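Local atomic coordinates of pesticidal crystal protein Cry4Aa (Bacillus thuringiensis, PDB entry 2C9K), a protein that binds midgut epithelial cells of insects, notably mosquito larvae, and kills them by colloid-osmotic lysis as a pore-forming insecticidal toxin. Residues 207-212 against 277-282. Numbering follows the deposited sequence.
Sequences LIKTTP and YDFQYQ
The carbonyl oxygen Leu207 O is gripped twice near the end of helix 183-208, part of the helical bundle that forms the first domain of the three-domain Cry toxin fold; just beyond it, Lys209 reaches across to Phe279. The Thr211 hydroxyl OG1 donates to Leu207 O over 3.0 Å, from 47° out of the carbonyl plane, and Thr210 N donates to the same Leu207 O from the opposite face, so this carbonyl near the helix end is held on both faces. The chain turns out of the helix through a type I beta turn from Ile208 to Thr211, closed by the backbone bond from Thr211 N to Ile208 O (3.1 Å).

This turn sets Lys209 beside helix 279-286, which belongs to the second, beta-sheet domain and has Asp278 at the N-cap position. The contact is between the lysine's methylene chain and the aromatic ring: Lys209 CE lies 3.6 Å from Phe279 CE2 and 3.7 Å from Phe279 CD2, while Lys209 CD sits 4.2 Å above the ring plane, displaced toward the rim. With CG anti to the backbone N (chi1 -165°) and all later torsions near 180°, the lysine is fully extended and crosses the Phe279 side chain at about a right angle. Only 115 Å² is buried, both sides summed, evidence of a small interdomain touch. The Phe279 ring is itself packed against helix 222-240, edge-to-face with Tyr225 and inclined to Trp222. Gln280 NE2 is hydrogen-bonded to Asp284 OD1 on its own helix; its other amide atom, Gln280 OE1, remains 4.5 Å from Lys209 NZ.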
# COMPACT_ATOMS: atom_id res chain seq x y z
N LEU A 207 3.87 19.27 6.73
CA LEU A 207 5.05 19.89 7.30
C LEU A 207 6.05 20.09 6.17
O LEU A 207 6.50 21.21 5.90
CB LEU A 207 5.67 18.98 8.37
CG LEU A 207 7.01 19.44 8.95
CD1 LEU A 207 6.85 20.80 9.60
CD2 LEU A 207 7.53 18.40 9.94
N ILE A 208 6.38 19.01 5.48
CA ILE A 208 7.33 19.08 4.38
C ILE A 208 6.89 20.06 3.30
O ILE A 208 7.66 20.92 2.89
CB ILE A 208 7.53 17.69 3.72
CG1 ILE A 208 8.10 16.71 4.76
CG2 ILE A 208 8.45 17.81 2.52
CD1 ILE A 208 8.34 15.33 4.23
N LYS A 209 5.64 19.94 2.86
CA LYS A 209 5.11 20.80 1.81
C LYS A 209 4.98 22.25 2.24
O LYS A 209 4.59 23.11 1.45
CB LYS A 209 3.74 20.27 1.37
CG LYS A 209 3.23 20.85 0.06
CD LYS A 209 1.91 20.18 -0.32
CE LYS A 209 1.39 20.66 -1.66
NZ LYS A 209 0.12 19.97 -2.02
N THR A 210 5.32 22.51 3.49
CA THR A 210 5.23 23.86 4.04
C THR A 210 6.59 24.45 4.38
O THR A 210 6.73 25.66 4.50
CB THR A 210 4.33 23.83 5.31
OG1 THR A 210 2.99 24.20 4.94
CG2 THR A 210 4.87 24.74 6.39
N THR A 211 7.60 23.60 4.52
CA THR A 211 8.94 24.03 4.88
C THR A 211 9.90 24.31 3.72
O THR A 211 10.29 23.40 3.00
CB THR A 211 9.60 22.97 5.77
OG1 THR A 211 8.84 22.82 6.97
CG2 THR A 211 11.03 23.37 6.10
N PRO A 212 10.32 25.58 3.55
CA PRO A 212 11.24 25.92 2.47
C PRO A 212 12.52 25.13 2.72
O PRO A 212 12.90 24.92 3.88
CB PRO A 212 11.46 27.42 2.65
CG PRO A 212 10.21 27.88 3.28
CD PRO A 212 9.93 26.79 4.29
N TYR A 277 11.52 24.05 -9.74
CA TYR A 277 10.20 24.34 -10.28
C TYR A 277 9.16 24.12 -9.20
O TYR A 277 9.46 23.58 -8.13
CB TYR A 277 9.89 23.42 -11.46
CG TYR A 277 10.56 23.83 -12.74
CD1 TYR A 277 11.95 23.90 -12.83
CD2 TYR A 277 9.81 24.16 -13.86
CE1 TYR A 277 12.57 24.30 -14.01
CE2 TYR A 277 10.42 24.55 -15.04
CZ TYR A 277 11.80 24.62 -15.10
OH TYR A 277 12.39 24.99 -16.27
N ASP A 278 7.93 24.52 -9.50
CA ASP A 278 6.81 24.39 -8.58
C ASP A 278 6.61 22.95 -8.12
O ASP A 278 6.83 22.00 -8.87
CB ASP A 278 5.53 24.90 -9.25
CG ASP A 278 4.40 25.06 -8.27
OD1 ASP A 278 4.50 25.97 -7.40
OD2 ASP A 278 3.41 24.29 -8.36
N PHE A 279 6.17 22.80 -6.87
CA PHE A 279 5.94 21.49 -6.30
C PHE A 279 4.94 20.70 -7.13
O PHE A 279 5.27 19.65 -7.69
CB PHE A 279 5.38 21.64 -4.88
CG PHE A 279 4.97 20.34 -4.25
CD1 PHE A 279 5.87 19.59 -3.51
CD2 PHE A 279 3.69 19.84 -4.46
CE1 PHE A 279 5.51 18.36 -2.98
CE2 PHE A 279 3.31 18.61 -3.94
CZ PHE A 279 4.23 17.86 -3.20
N GLN A 280 3.71 21.20 -7.21
CA GLN A 280 2.66 20.53 -7.95
C GLN A 280 3.04 20.19 -9.37
O GLN A 280 2.52 19.23 -9.94
CB GLN A 280 1.39 21.38 -7.96
CG GLN A 280 0.17 20.64 -8.48
CD GLN A 280 -0.13 19.39 -7.67
OE1 GLN A 280 -0.22 19.45 -6.44
NE2 GLN A 280 -0.30 18.26 -8.35
N TYR A 281 3.95 20.96 -9.95
CA TYR A 281 4.38 20.71 -11.31
C TYR A 281 5.16 19.41 -11.39
O TYR A 281 4.94 18.59 -12.28
CB TYR A 281 5.25 21.86 -11.80
CG TYR A 281 5.81 21.61 -13.17
CD1 TYR A 281 4.99 21.65 -14.29
CD2 TYR A 281 7.16 21.32 -13.33
CE1 TYR A 281 5.51 21.39 -15.56
CE2 TYR A 281 7.68 21.06 -14.58
CZ TYR A 281 6.86 21.10 -15.69
OH TYR A 281 7.39 20.86 -16.93
N GLN A 282 6.09 19.23 -10.45
CA GLN A 282 6.89 18.01 -10.39
C GLN A 282 5.96 16.83 -10.09
O GLN A 282 6.07 15.77 -10.71
CB GLN A 282 7.94 18.13 -9.28
CG GLN A 282 9.06 19.07 -9.64
CD GLN A 282 9.87 19.49 -8.44
OE1 GLN A 282 9.60 20.53 -7.83
NE2 GLN A 282 10.87 18.70 -8.08